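PDB 6UBD: Glyco_hydro_cc domain-containing protein from Trichoderma gamsii, which probably binds beta-1,3-glucan oligosaccharides, as an oligosaccharide-binding member of subgroup VII of glycoside hydrolase family 128. Local coordinates for residues 168-173 against 187-192; 142-147 against 153-158; 26-31 against 194-199; 181-186 against 232-237. All blocks are in the same frame, centred on the assembly; numbering follows the deposited sequence.

Contact 1 of 4, residues 168-173 against 187-192; sequences DFTSIH and DYYWNT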
loop_
_atom_site.group_PDB
_atom_site.type_symbol
_atom_site.label_atom_id
_atom_site.label_comp_id
_atom_site.label_asym_id
_atom_site.label_seq_id
_atom_site.Cartn_x
_atom_site.Cartn_y
_atom_site.Cartn_z
ATOM N N ASP A 168 -12.189 -6.892 -2.306
ATOM C CA ASP A 168 -13.100 -5.886 -1.684
ATOM C C ASP A 168 -12.593 -4.426 -1.874
ATOM O O ASP A 168 -13.450 -3.526 -2.042
ATOM C CB ASP A 168 -13.209 -6.223 -0.214
ATOM C CG ASP A 168 -13.769 -7.595 0.108
ATOM O OD1 ASP A 168 -14.934 -7.811 -0.318
ATOM O OD2 ASP A 168 -13.010 -8.475 0.591
ATOM N N PHE A 169 -11.267 -4.233 -1.898
ATOM C CA PHE A 169 -10.683 -2.888 -2.059
ATOM C C PHE A 169 -9.553 -3.025 -3.085
ATOM O O PHE A 169 -8.816 -4.017 -3.098
ATOM C CB PHE A 169 -10.235 -2.246 -0.712
ATOM C CG PHE A 169 -9.142 -2.970 0.044
ATOM C CD1 PHE A 169 -9.426 -3.944 1.000
ATOM C CD2 PHE A 169 -7.811 -2.675 -0.174
ATOM C CE1 PHE A 169 -8.398 -4.513 1.741
ATOM C CE2 PHE A 169 -6.785 -3.279 0.526
ATOM C CZ PHE A 169 -7.093 -4.172 1.510
ATOM N N THR A 170 -9.422 -1.992 -3.932
ATOM C CA THR A 170 -8.431 -1.955 -5.001
ATOM C C THR A 170 -7.156 -1.303 -4.419
ATOM O O THR A 170 -7.221 -0.075 -3.957
ATOM C CB THR A 170 -8.930 -1.158 -6.211
ATOM O OG1 THR A 170 -10.149 -1.786 -6.688
ATOM C CG2 THR A 170 -7.925 -1.180 -7.332
ATOM N N SER A 171 -6.022 -1.965 -4.367
ATOM C CA SER A 171 -4.731 -1.406 -3.861
ATOM C C SER A 171 -4.051 -0.698 -5.004
ATOM O O SER A 171 -3.871 -1.281 -6.101
ATOM C CB SER A 171 -3.826 -2.559 -3.397
ATOM O OG SER A 171 -4.434 -3.369 -2.427
ATOM N N ILE A 172 -3.620 0.565 -4.775
ATOM C CA ILE A 172 -2.908 1.407 -5.776
ATOM C C ILE A 172 -1.628 2.007 -5.201
ATOM O O ILE A 172 -1.539 2.252 -3.985
ATOM C CB ILE A 172 -3.876 2.438 -6.426
ATOM C CG1 ILE A 172 -4.214 3.613 -5.501
ATOM C CG2 ILE A 172 -5.134 1.687 -6.927
ATOM C CD1 ILE A 172 -5.053 4.705 -6.218
ATOM N N HIS A 173 -0.675 2.206 -6.085
ATOM C CA HIS A 173 0.592 2.900 -5.764
ATOM C C HIS A 173 0.576 4.241 -6.514
ATOM O O HIS A 173 0.369 4.253 -7.723
ATOM C CB HIS A 173 1.798 2.057 -6.223
ATOM C CG HIS A 173 2.069 0.892 -5.313
ATOM N ND1 HIS A 173 3.196 0.075 -5.478
ATOM C CD2 HIS A 173 1.419 0.473 -4.199
ATOM C CE1 HIS A 173 3.177 -0.825 -4.483
ATOM N NE2 HIS A 173 2.126 -0.606 -3.687
ATOM N N ASP A 187 -9.005 8.529 -10.318
ATOM C CA ASP A 187 -10.130 8.462 -11.277
ATOM C C ASP A 187 -10.053 7.198 -12.138
ATOM O O ASP A 187 -11.094 6.525 -12.362
ATOM C CB ASP A 187 -10.213 9.712 -12.148
ATOM C CG ASP A 187 -10.537 11.017 -11.455
ATOM O OD1 ASP A 187 -11.129 10.980 -10.416
ATOM O OD2 ASP A 187 -10.242 12.110 -12.036
ATOM N N TYR A 188 -8.855 6.859 -12.611
ATOM C CA TYR A 188 -8.693 5.630 -13.411
ATOM C C TYR A 188 -9.165 4.399 -12.614
ATOM O O TYR A 188 -9.948 3.577 -13.138
ATOM C CB TYR A 188 -7.248 5.425 -13.872
ATOM C CG TYR A 188 -7.058 4.125 -14.613
ATOM C CD1 TYR A 188 -7.458 3.942 -15.944
ATOM C CD2 TYR A 188 -6.605 2.989 -13.933
ATOM C CE1 TYR A 188 -7.384 2.714 -16.568
ATOM C CE2 TYR A 188 -6.566 1.757 -14.564
ATOM C CZ TYR A 188 -6.882 1.631 -15.910
ATOM O OH TYR A 188 -6.896 0.407 -16.532
ATOM N N TYR A 189 -8.714 4.249 -11.361
ATOM C CA TYR A 189 -8.983 3.014 -10.615
ATOM C C TYR A 189 -10.429 3.003 -10.107
ATOM O O TYR A 189 -11.027 1.891 -10.086
ATOM C CB TYR A 189 -7.930 2.748 -9.526
ATOM C CG TYR A 189 -6.638 2.164 -10.046
ATOM C CD1 TYR A 189 -6.578 0.812 -10.369
ATOM C CD2 TYR A 189 -5.517 2.974 -10.290
ATOM C CE1 TYR A 189 -5.406 0.273 -10.880
ATOM C CE2 TYR A 189 -4.352 2.462 -10.820
ATOM C CZ TYR A 189 -4.305 1.081 -11.116
ATOM O OH TYR A 189 -3.144 0.507 -11.567
ATOM N N TRP A 190 -11.069 4.116 -9.773
ATOM C CA TRP A 190 -12.524 4.137 -9.466
ATOM C C TRP A 190 -13.338 3.835 -10.734
ATOM O O TRP A 190 -14.235 2.987 -10.722
ATOM C CB TRP A 190 -12.972 5.480 -8.806
ATOM C CG TRP A 190 -14.469 5.493 -8.684
ATOM C CD1 TRP A 190 -15.393 6.134 -9.488
ATOM C CD2 TRP A 190 -15.262 4.623 -7.860
ATOM N NE1 TRP A 190 -16.681 5.795 -9.155
ATOM C CE2 TRP A 190 -16.629 4.854 -8.157
ATOM C CE3 TRP A 190 -14.929 3.741 -6.847
ATOM C CZ2 TRP A 190 -17.650 4.165 -7.513
ATOM C CZ3 TRP A 190 -15.935 3.080 -6.168
ATOM C CH2 TRP A 190 -17.272 3.278 -6.533
ATOM N N ASN A 191 -13.067 4.530 -11.799
ATOM C CA ASN A 191 -13.880 4.356 -13.018
ATOM C C ASN A 191 -13.791 2.922 -13.571
ATOM O O ASN A 191 -14.826 2.349 -14.019
ATOM C CB ASN A 191 -13.507 5.355 -14.115
ATOM C CG ASN A 191 -13.906 6.781 -13.855
ATOM O OD1 ASN A 191 -13.282 7.677 -14.411
ATOM N ND2 ASN A 191 -14.957 6.976 -13.088
ATOM N N THR A 192 -12.576 2.340 -13.512
ATOM C CA THR A 192 -12.320 1.008 -14.113
ATOM C C THR A 192 -12.852 -0.148 -13.214
ATOM O O THR A 192 -13.461 -1.093 -13.730
ATOM C CB THR A 192 -10.832 0.849 -14.433
ATOM O OG1 THR A 192 -10.405 1.909 -15.316
ATOM C CG2 THR A 192 -10.604 -0.489 -15.113
HETATM O O HOH W 1 -11.668 0.358 -7.670
HETATM O O HOH W 2 -1.227 1.386 -8.865
#
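The Y189 ring carries the methyl CG2 of I172 on one face and CD2 of Y188 over the centre of the other. CD2 of Y189 lies at the edge of the Y188 ring, in its plane. I172 CG2 stands 3.7 Å from the Y189 ring centroid, 19° off the normal, in a CH-pi contact displaced toward the CB end of the ring. This is helix-on-strand packing within the beta-alpha-beta unit of strand 170-176, helix 179-193 and strand 197-206. T170 brings its methyl obliquely to the same ring, CG2 to CD1 of Y189 at 3.9 Å. OG1, bonded to W167 NE1, sits beside the backbone N (chi1 -59°), which puts the methyl anti to that N and facing the ring. Replacing the tyrosine by an alanine here is likely to open a gap beside I172 and T170 and leave Y188 without the ring it packs on. A water also bridges the segments, accepting from T170 OG1 at 2.8 Å and donating to the backbone O of Y189 at 2.9 Å.

Contact 2 of 4, residues 142-147 against 153-158; sequences GSPAMC and SWLKQF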
loop_
_atom_site.group_PDB
_atom_site.type_symbol
_atom_site.label_atom_id
_atom_site.label_comp_id
_atom_site.label_asym_id
_atom_site.label_seq_id
_atom_site.Cartn_x
_atom_site.Cartn_y
_atom_site.Cartn_z
ATOM N N GLY A 142 -7.540 -7.208 -0.508
ATOM C CA GLY A 142 -7.060 -6.116 -1.351
ATOM C C GLY A 142 -6.505 -6.676 -2.648
ATOM O O GLY A 142 -5.727 -7.637 -2.652
ATOM N N SER A 143 -6.702 -5.955 -3.765
ATOM C CA SER A 143 -6.176 -6.369 -5.059
ATOM C C SER A 143 -4.658 -6.388 -5.041
ATOM O O SER A 143 -4.028 -5.608 -4.244
ATOM C CB SER A 143 -6.668 -5.483 -6.194
ATOM O OG SER A 143 -5.997 -4.195 -6.232
ATOM N N PRO A 144 -4.008 -7.054 -6.001
ATOM C CA PRO A 144 -2.625 -6.703 -6.326
ATOM C C PRO A 144 -2.501 -5.206 -6.732
ATOM O O PRO A 144 -3.434 -4.632 -7.261
ATOM C CB PRO A 144 -2.289 -7.664 -7.486
ATOM C CG PRO A 144 -3.295 -8.803 -7.338
ATOM C CD PRO A 144 -4.559 -8.067 -6.936
ATOM N N ALA A 145 -1.290 -4.680 -6.427
ATOM C CA ALA A 145 -0.960 -3.227 -6.663
ATOM C C ALA A 145 -0.037 -3.043 -7.876
ATOM O O ALA A 145 1.011 -3.702 -7.910
ATOM C CB ALA A 145 -0.378 -2.575 -5.414
ATOM N N MET A 146 -0.465 -2.242 -8.839
ATOM C CA MET A 146 0.284 -2.135 -10.107
ATOM C C MET A 146 1.366 -1.035 -10.097
ATOM O O MET A 146 1.120 0.164 -9.779
ATOM C CB MET A 146 -0.695 -1.774 -11.237
ATOM C CG MET A 146 -1.778 -2.847 -11.452
ATOM S SD MET A 146 -1.158 -4.529 -11.804
ATOM C CE MET A 146 -1.486 -5.321 -10.215
ATOM N N CYS A 147 2.549 -1.364 -10.566
ATOM C CA CYS A 147 3.611 -0.323 -10.764
ATOM C C CYS A 147 3.276 0.580 -11.935
ATOM O O CYS A 147 3.775 1.720 -11.970
ATOM C CB CYS A 147 5.007 -0.943 -10.906
ATOM S SG CYS A 147 5.271 -1.806 -12.478
ATOM N N SER A 153 -2.149 -2.572 -17.554
ATOM C CA SER A 153 -2.942 -3.618 -18.256
ATOM C C SER A 153 -2.984 -4.921 -17.452
ATOM O O SER A 153 -3.848 -5.773 -17.786
ATOM C CB SER A 153 -2.486 -3.805 -19.661
ATOM O OG SER A 153 -1.133 -4.292 -19.672
ATOM N N TRP A 154 -2.111 -5.199 -16.509
ATOM C CA TRP A 154 -2.083 -6.515 -15.817
ATOM C C TRP A 154 -3.378 -6.723 -15.013
ATOM O O TRP A 154 -3.921 -7.850 -15.054
ATOM C CB TRP A 154 -0.766 -6.543 -14.953
ATOM C CG TRP A 154 -0.417 -7.852 -14.303
ATOM C CD1 TRP A 154 0.642 -8.637 -14.675
ATOM C CD2 TRP A 154 -1.009 -8.501 -13.152
ATOM N NE1 TRP A 154 0.744 -9.739 -13.855
ATOM C CE2 TRP A 154 -0.250 -9.674 -12.928
ATOM C CE3 TRP A 154 -2.069 -8.239 -12.262
ATOM C CZ2 TRP A 154 -0.561 -10.598 -11.928
ATOM C CZ3 TRP A 154 -2.390 -9.137 -11.263
ATOM C CH2 TRP A 154 -1.618 -10.303 -11.095
ATOM N N LEU A 155 -3.776 -5.728 -14.184
ATOM C CA LEU A 155 -4.936 -5.915 -13.304
ATOM C C LEU A 155 -6.190 -6.022 -14.192
ATOM O O LEU A 155 -7.113 -6.746 -13.810
ATOM C CB LEU A 155 -5.018 -4.751 -12.309
ATOM C CG LEU A 155 -6.014 -4.989 -11.161
ATOM C CD1 LEU A 155 -5.601 -6.182 -10.286
ATOM C CD2 LEU A 155 -6.151 -3.758 -10.303
ATOM N N LYS A 156 -6.224 -5.369 -15.310
ATOM C CA LYS A 156 -7.426 -5.449 -16.185
ATOM C C LYS A 156 -7.628 -6.880 -16.690
ATOM O O LYS A 156 -8.787 -7.381 -16.684
ATOM C CB LYS A 156 -7.282 -4.422 -17.329
ATOM C CG LYS A 156 -8.519 -4.359 -18.190
ATOM C CD LYS A 156 -8.532 -3.201 -19.099
ATOM C CE LYS A 156 -8.709 -1.946 -18.286
ATOM N NZ LYS A 156 -8.679 -0.734 -19.141
ATOM N N GLN A 157 -6.516 -7.528 -17.033
ATOM C CA GLN A 157 -6.544 -8.925 -17.503
ATOM C C GLN A 157 -6.846 -9.848 -16.308
ATOM O O GLN A 157 -7.703 -10.779 -16.444
ATOM C CB GLN A 157 -5.222 -9.197 -18.206
ATOM C CG GLN A 157 -5.188 -10.602 -18.836
ATOM C CD GLN A 157 -6.130 -10.719 -20.021
ATOM O OE1 GLN A 157 -6.360 -9.759 -20.760
ATOM N NE2 GLN A 157 -6.663 -11.902 -20.254
ATOM N N PHE A 158 -6.219 -9.631 -15.146
ATOM C CA PHE A 158 -6.432 -10.481 -13.947
ATOM C C PHE A 158 -7.912 -10.436 -13.578
ATOM O O PHE A 158 -8.499 -11.464 -13.216
ATOM C CB PHE A 158 -5.531 -9.905 -12.827
ATOM C CG PHE A 158 -5.615 -10.615 -11.497
ATOM C CD1 PHE A 158 -4.981 -11.822 -11.272
ATOM C CD2 PHE A 158 -6.297 -10.054 -10.434
ATOM C CE1 PHE A 158 -5.027 -12.441 -10.038
ATOM C CE2 PHE A 158 -6.331 -10.655 -9.181
ATOM C CZ PHE A 158 -5.713 -11.886 -8.987
#
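The loop 142-147 runs extended past the first turn of helix 154-159, and the backbones come nearest at M146 and L155, whose CA atoms are 7.2 Å apart. M146 reaches to the start of the helix. Its chain bends at chi2 (-57°) and again at chi3, and this brings the end of the side chain across W154, the two crossing at about a right angle. CE lies 3.6 Å from CE3 of the indole. SD is 4.9 Å from the centroid of the six-membered ring and oblique to it, a Met-aromatic contact. Closer to the backbone, CG of M146 rests 3.9 Å from CB of L155. The contact belongs to the segment that follows strand 140-142 of the catalytic-core sheet, where the chain leaves the strand and turns into the next helix. P144 fills the space between three helix residues. Its CG meets CZ3 of W154 at 4.0 Å, the two side chains crossing at about a right angle. Its CD touches CE2 of F158 at 3.9 Å and CD1 of L155 at 4.0 Å. W154 is also held at its polar end, where NE1 bonds to the backbone O of I118. S143 OG donates to the O of P144 at 2.8 Å from above the carbonyl plane, and it also bonds the N of S171 in strand 170-176.

Contact 3 of 4, residues 26-31 against 194-199; sequences HPLTPN and QKPLWV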
loop_
_atom_site.group_PDB
_atom_site.type_symbol
_atom_site.label_atom_id
_atom_site.label_comp_id
_atom_site.label_asym_id
_atom_site.label_seq_id
_atom_site.Cartn_x
_atom_site.Cartn_y
_atom_site.Cartn_z
ATOM N N HIS A 26 -15.762 -6.376 7.925
ATOM C CA HIS A 26 -14.762 -5.372 8.310
ATOM C C HIS A 26 -15.092 -4.050 7.620
ATOM O O HIS A 26 -15.401 -4.044 6.415
ATOM C CB HIS A 26 -13.363 -5.835 7.935
ATOM C CG HIS A 26 -12.965 -7.125 8.543
ATOM N ND1 HIS A 26 -12.728 -7.282 9.871
ATOM C CD2 HIS A 26 -12.777 -8.333 7.970
ATOM C CE1 HIS A 26 -12.426 -8.551 10.117
ATOM N NE2 HIS A 26 -12.455 -9.255 8.942
ATOM N N PRO A 27 -14.987 -2.926 8.304
ATOM C CA PRO A 27 -15.107 -1.647 7.636
ATOM C C PRO A 27 -13.899 -1.498 6.681
ATOM O O PRO A 27 -12.790 -1.926 6.983
ATOM C CB PRO A 27 -15.074 -0.602 8.754
ATOM C CG PRO A 27 -14.222 -1.243 9.812
ATOM C CD PRO A 27 -14.625 -2.704 9.732
ATOM N N LEU A 28 -14.093 -0.871 5.535
ATOM C CA LEU A 28 -12.980 -0.749 4.544
ATOM C C LEU A 28 -12.076 0.437 4.875
ATOM O O LEU A 28 -10.972 0.469 4.295
ATOM C CB LEU A 28 -13.486 -0.867 3.103
ATOM C CG LEU A 28 -14.045 -2.235 2.708
ATOM C CD1 LEU A 28 -14.445 -2.280 1.230
ATOM C CD2 LEU A 28 -13.083 -3.392 3.005
ATOM N N THR A 29 -12.432 1.319 5.794
ATOM C CA THR A 29 -11.455 2.191 6.486
ATOM C C THR A 29 -11.062 1.530 7.800
ATOM O O THR A 29 -11.963 1.261 8.617
ATOM C CB THR A 29 -11.999 3.594 6.760
ATOM O OG1 THR A 29 -12.125 4.254 5.506
ATOM C CG2 THR A 29 -11.120 4.438 7.665
ATOM N N PRO A 30 -9.769 1.199 8.076
ATOM C CA PRO A 30 -9.424 0.575 9.354
ATOM C C PRO A 30 -9.714 1.526 10.516
ATOM O O PRO A 30 -9.242 2.682 10.573
ATOM C CB PRO A 30 -7.923 0.277 9.239
ATOM C CG PRO A 30 -7.709 0.184 7.752
ATOM C CD PRO A 30 -8.600 1.278 7.200
ATOM N N ASN A 31 -10.411 0.990 11.524
ATOM C CA ASN A 31 -10.694 1.629 12.828
ATOM C C ASN A 31 -10.847 3.168 12.735
ATOM O O ASN A 31 -10.166 3.905 13.486
ATOM C CB ASN A 31 -9.573 1.273 13.807
ATOM C CG ASN A 31 -9.931 1.652 15.224
ATOM O OD1 ASN A 31 -11.117 1.667 15.583
ATOM N ND2 ASN A 31 -8.917 1.916 16.019
ATOM N N GLN A 194 -14.487 0.312 -9.794
ATOM C CA GLN A 194 -15.798 0.577 -9.135
ATOM C C GLN A 194 -15.842 0.042 -7.685
ATOM O O GLN A 194 -16.937 -0.255 -7.190
ATOM C CB GLN A 194 -16.944 0.062 -10.023
ATOM C CG GLN A 194 -16.986 0.830 -11.350
ATOM C CD GLN A 194 -17.852 2.070 -11.339
ATOM O OE1 GLN A 194 -19.043 2.051 -10.971
ATOM N NE2 GLN A 194 -17.265 3.208 -11.676
ATOM N N LYS A 195 -14.669 -0.053 -7.037
ATOM C CA LYS A 195 -14.521 -0.473 -5.647
ATOM C C LYS A 195 -13.735 0.595 -4.878
ATOM O O LYS A 195 -12.910 1.317 -5.439
ATOM C CB LYS A 195 -13.842 -1.844 -5.564
ATOM C CG LYS A 195 -14.689 -2.979 -6.159
ATOM C CD LYS A 195 -14.019 -4.349 -6.238
ATOM C CE LYS A 195 -14.925 -5.444 -6.747
ATOM N NZ LYS A 195 -14.218 -6.771 -6.922
ATOM N N PRO A 196 -13.906 0.623 -3.536
ATOM C CA PRO A 196 -13.091 1.560 -2.746
ATOM C C PRO A 196 -11.581 1.340 -2.937
ATOM O O PRO A 196 -11.125 0.176 -3.184
ATOM C CB PRO A 196 -13.515 1.258 -1.297
ATOM C CG PRO A 196 -14.897 0.661 -1.436
ATOM C CD PRO A 196 -14.859 -0.131 -2.697
ATOM N N LEU A 197 -10.807 2.417 -2.820
ATOM C CA LEU A 197 -9.366 2.408 -3.037
ATOM C C LEU A 197 -8.584 2.435 -1.729
ATOM O O LEU A 197 -8.932 3.244 -0.797
ATOM C CB LEU A 197 -8.988 3.645 -3.864
ATOM C CG LEU A 197 -9.766 3.907 -5.161
ATOM C CD1 LEU A 197 -9.333 5.227 -5.781
ATOM C CD2 LEU A 197 -9.677 2.702 -6.175
ATOM N N TRP A 198 -7.477 1.714 -1.661
ATOM C CA TRP A 198 -6.395 1.936 -0.675
ATOM C C TRP A 198 -5.148 2.322 -1.421
ATOM O O TRP A 198 -4.718 1.628 -2.383
ATOM C CB TRP A 198 -6.079 0.691 0.142
ATOM C CG TRP A 198 -7.053 0.266 1.204
ATOM C CD1 TRP A 198 -8.388 0.535 1.274
ATOM C CD2 TRP A 198 -6.718 -0.521 2.364
ATOM N NE1 TRP A 198 -8.928 -0.050 2.409
ATOM C CE2 TRP A 198 -7.921 -0.694 3.093
ATOM C CE3 TRP A 198 -5.533 -1.036 2.862
ATOM C CZ2 TRP A 198 -7.955 -1.411 4.278
ATOM C CZ3 TRP A 198 -5.572 -1.736 4.059
ATOM C CH2 TRP A 198 -6.770 -1.901 4.749
ATOM N N VAL A 199 -4.539 3.473 -1.019
ATOM C CA VAL A 199 -3.234 3.898 -1.574
ATOM C C VAL A 199 -2.151 3.279 -0.707
ATOM O O VAL A 199 -1.830 3.792 0.369
ATOM C CB VAL A 199 -3.117 5.436 -1.622
ATOM C CG1 VAL A 199 -1.798 5.879 -2.283
ATOM C CG2 VAL A 199 -4.272 6.045 -2.391
#
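Strand 197-206 of the core sheet meets the N-terminal loop that leads into strand 35-38. W198, on this strand, ties the two together. Its NE1 donates to the backbone O of L28 at 2.8 Å, with an N-H...O angle of 139°. The indole nitrogen lies nearly in line with the C=O bond, while the oxygen sits at the edge of the ring, 22° out of its plane. CG of the indole is anti to W198's own carbonyl carbon (chi1 -74°), and the ring extends from the strand toward the loop. P30 meets the benzo part of the indole obliquely, CG to CH2 at 3.8 Å. A second apolar pair lies beside it: CD1 of L28 is 4.0 Å from CG of P196. L28 and P196 both touch L238 of the adjacent strand 237-243, and the W198 ring stacks with F169. An N-terminal segment packed across the start of parallel strands in this way is consistent with the closed bottom of a TIM-like alpha/beta barrel.

Contact 4 of 4, residues 181-186 against 232-237; sequences GVQADI and EANEHV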
loop_
_atom_site.group_PDB
_atom_site.type_symbol
_atom_site.label_atom_id
_atom_site.label_comp_id
_atom_site.label_asym_id
_atom_site.label_seq_id
_atom_site.Cartn_x
_atom_site.Cartn_y
_atom_site.Cartn_z
ATOM N N GLY A 181 -1.622 14.507 -11.296
ATOM C CA GLY A 181 -1.263 13.085 -11.462
ATOM C C GLY A 181 -1.898 12.165 -10.423
ATOM O O GLY A 181 -2.363 11.062 -10.734
ATOM N N VAL A 182 -1.940 12.637 -9.164
ATOM C CA VAL A 182 -2.591 11.873 -8.066
ATOM C C VAL A 182 -4.064 11.665 -8.430
ATOM O O VAL A 182 -4.588 10.512 -8.352
ATOM C CB VAL A 182 -2.451 12.655 -6.749
ATOM C CG1 VAL A 182 -3.262 11.959 -5.654
ATOM C CG2 VAL A 182 -0.993 12.796 -6.299
ATOM N N GLN A 183 -4.751 12.706 -8.854
ATOM C CA GLN A 183 -6.199 12.636 -9.172
ATOM C C GLN A 183 -6.400 11.714 -10.363
ATOM O O GLN A 183 -7.414 10.993 -10.423
ATOM C CB GLN A 183 -6.820 14.015 -9.430
ATOM C CG GLN A 183 -8.340 14.042 -9.558
ATOM C CD GLN A 183 -9.039 13.641 -8.275
ATOM O OE1 GLN A 183 -8.693 14.194 -7.217
ATOM N NE2 GLN A 183 -9.984 12.705 -8.342
ATOM N N ALA A 184 -5.516 11.715 -11.338
ATOM C CA ALA A 184 -5.703 10.881 -12.543
ATOM C C ALA A 184 -5.597 9.394 -12.164
ATOM O O ALA A 184 -6.324 8.502 -12.721
ATOM C CB ALA A 184 -4.671 11.230 -13.573
ATOM N N ASP A 185 -4.740 9.033 -11.218
ATOM C CA ASP A 185 -4.662 7.643 -10.724
ATOM C C ASP A 185 -5.956 7.283 -10.008
ATOM O O ASP A 185 -6.530 6.157 -10.251
ATOM C CB ASP A 185 -3.498 7.460 -9.750
ATOM C CG ASP A 185 -2.109 7.283 -10.366
ATOM O OD1 ASP A 185 -1.998 7.091 -11.619
ATOM O OD2 ASP A 185 -1.087 7.285 -9.557
ATOM N N ILE A 186 -6.435 8.132 -9.113
ATOM C CA ILE A 186 -7.704 7.827 -8.388
ATOM C C ILE A 186 -8.850 7.620 -9.391
ATOM O O ILE A 186 -9.637 6.638 -9.269
ATOM C CB ILE A 186 -8.011 8.972 -7.402
ATOM C CG1 ILE A 186 -7.032 8.966 -6.208
ATOM C CG2 ILE A 186 -9.436 8.916 -6.894
ATOM C CD1 ILE A 186 -7.046 10.220 -5.373
ATOM N N GLU A 232 -8.162 12.706 2.303
ATOM C CA GLU A 232 -9.197 12.778 3.386
ATOM C C GLU A 232 -10.562 13.237 2.816
ATOM O O GLU A 232 -11.608 12.700 3.221
ATOM C CB GLU A 232 -8.705 13.615 4.575
ATOM C CG GLU A 232 -7.579 12.960 5.374
ATOM C CD GLU A 232 -8.024 11.796 6.256
ATOM O OE1 GLU A 232 -9.268 11.562 6.414
ATOM O OE2 GLU A 232 -7.070 11.084 6.783
ATOM N N ALA A 233 -10.564 14.149 1.842
ATOM C CA ALA A 233 -11.810 14.662 1.243
ATOM C C ALA A 233 -12.395 13.686 0.195
ATOM O O ALA A 233 -13.585 13.798 -0.033
ATOM C CB ALA A 233 -11.530 16.028 0.670
ATOM N N ASN A 234 -11.594 12.807 -0.389
ATOM C CA ASN A 234 -12.075 11.990 -1.520
ATOM C C ASN A 234 -12.918 10.796 -0.981
ATOM O O ASN A 234 -12.398 9.947 -0.189
ATOM C CB ASN A 234 -10.913 11.485 -2.377
ATOM C CG ASN A 234 -11.421 10.753 -3.604
ATOM O OD1 ASN A 234 -11.831 9.599 -3.536
ATOM N ND2 ASN A 234 -11.362 11.433 -4.738
ATOM N N GLU A 235 -14.160 10.655 -1.445
ATOM C CA GLU A 235 -15.080 9.624 -0.899
ATOM C C GLU A 235 -14.603 8.195 -1.240
ATOM O O GLU A 235 -15.020 7.304 -0.524
ATOM C CB GLU A 235 -16.520 9.829 -1.420
ATOM C CG GLU A 235 -16.688 9.716 -2.921
ATOM C CD GLU A 235 -18.103 9.977 -3.434
ATOM O OE1 GLU A 235 -19.013 9.282 -2.966
ATOM O OE2 GLU A 235 -18.246 10.723 -4.388
ATOM N N HIS A 236 -13.847 8.034 -2.315
ATOM C CA HIS A 236 -13.430 6.696 -2.799
ATOM C C HIS A 236 -12.118 6.231 -2.189
ATOM O O HIS A 236 -11.850 5.016 -2.243
ATOM C CB HIS A 236 -13.341 6.632 -4.340
ATOM C CG HIS A 236 -14.583 7.015 -5.037
ATOM N ND1 HIS A 236 -15.806 6.389 -4.815
ATOM C CD2 HIS A 236 -14.805 7.892 -6.047
ATOM C CE1 HIS A 236 -16.719 6.922 -5.596
ATOM N NE2 HIS A 236 -16.124 7.803 -6.382
ATOM N N VAL A 237 -11.319 7.088 -1.570
ATOM C CA VAL A 237 -10.068 6.700 -0.905
ATOM C C VAL A 237 -10.386 6.357 0.542
ATOM O O VAL A 237 -10.731 7.245 1.318
ATOM C CB VAL A 237 -8.995 7.791 -1.006
ATOM C CG1 VAL A 237 -7.740 7.388 -0.238
ATOM C CG2 VAL A 237 -8.631 8.042 -2.493
HETATM O O HOH W 3 -10.535 14.190 -5.203
#
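I186 buries the largest area here, followed by N234 and V237. I186 projects from helix 179-193 and divides its branches between the other two. CG2 lies 3.8 Å from ND2 of N234, while CD1 is 3.9 Å from CG2 of V237. The I186 and V237 side chains cross at about a right angle. CG1 of I186 is anti to the carbonyl carbon (chi1 -71°), which carries CD1 toward V237. The segment 232-237 is the link from helix 217-233 to strand 237-243, part of the alternating helices and strands of the core. Just after the helix ends, N234 forms an Asx turn, within a type I beta turn from N234 to V237. OD1 of N234 accepts from the backbone N of H236 at 2.8 Å, with the donor tilted 33° from the carbonyl plane, and more weakly from the N of V237. ND2 donates to a water at 2.9 Å, and the same water donates to OE1 of Q183 at 2.7 Å. The NE2 of Q183 bonds to D187. Losing the amide to an alanine here would probably leave H236 N without its side-chain acceptor and the Q183 water without its ND2 donor. H236 stacks its ring on W190, one helical turn beyond I186.

Overall arrangement
From the N terminus, the loop 26-31 opens contact 3, which closes only at 194-199 and so makes the longest loop of the four. Contacts 2 and 1 both fall within that span. Contact 2 closes first, where the segment after strand 140-142 meets helix 154-159. Contact 1 then joins strand 170-176 to helix 179-193. Contact 4 opens on that same helix and closes at 232-237, so it crosses contacts 1 and 3. Contacts 1 and 2 touch through S143 and the backbone of 169-171, contacts 1 and 3 through neighbouring strands, and contacts 3 and 4 where L197 N bonds H236 O. Contact 2 touches neither contact 3 nor contact 4.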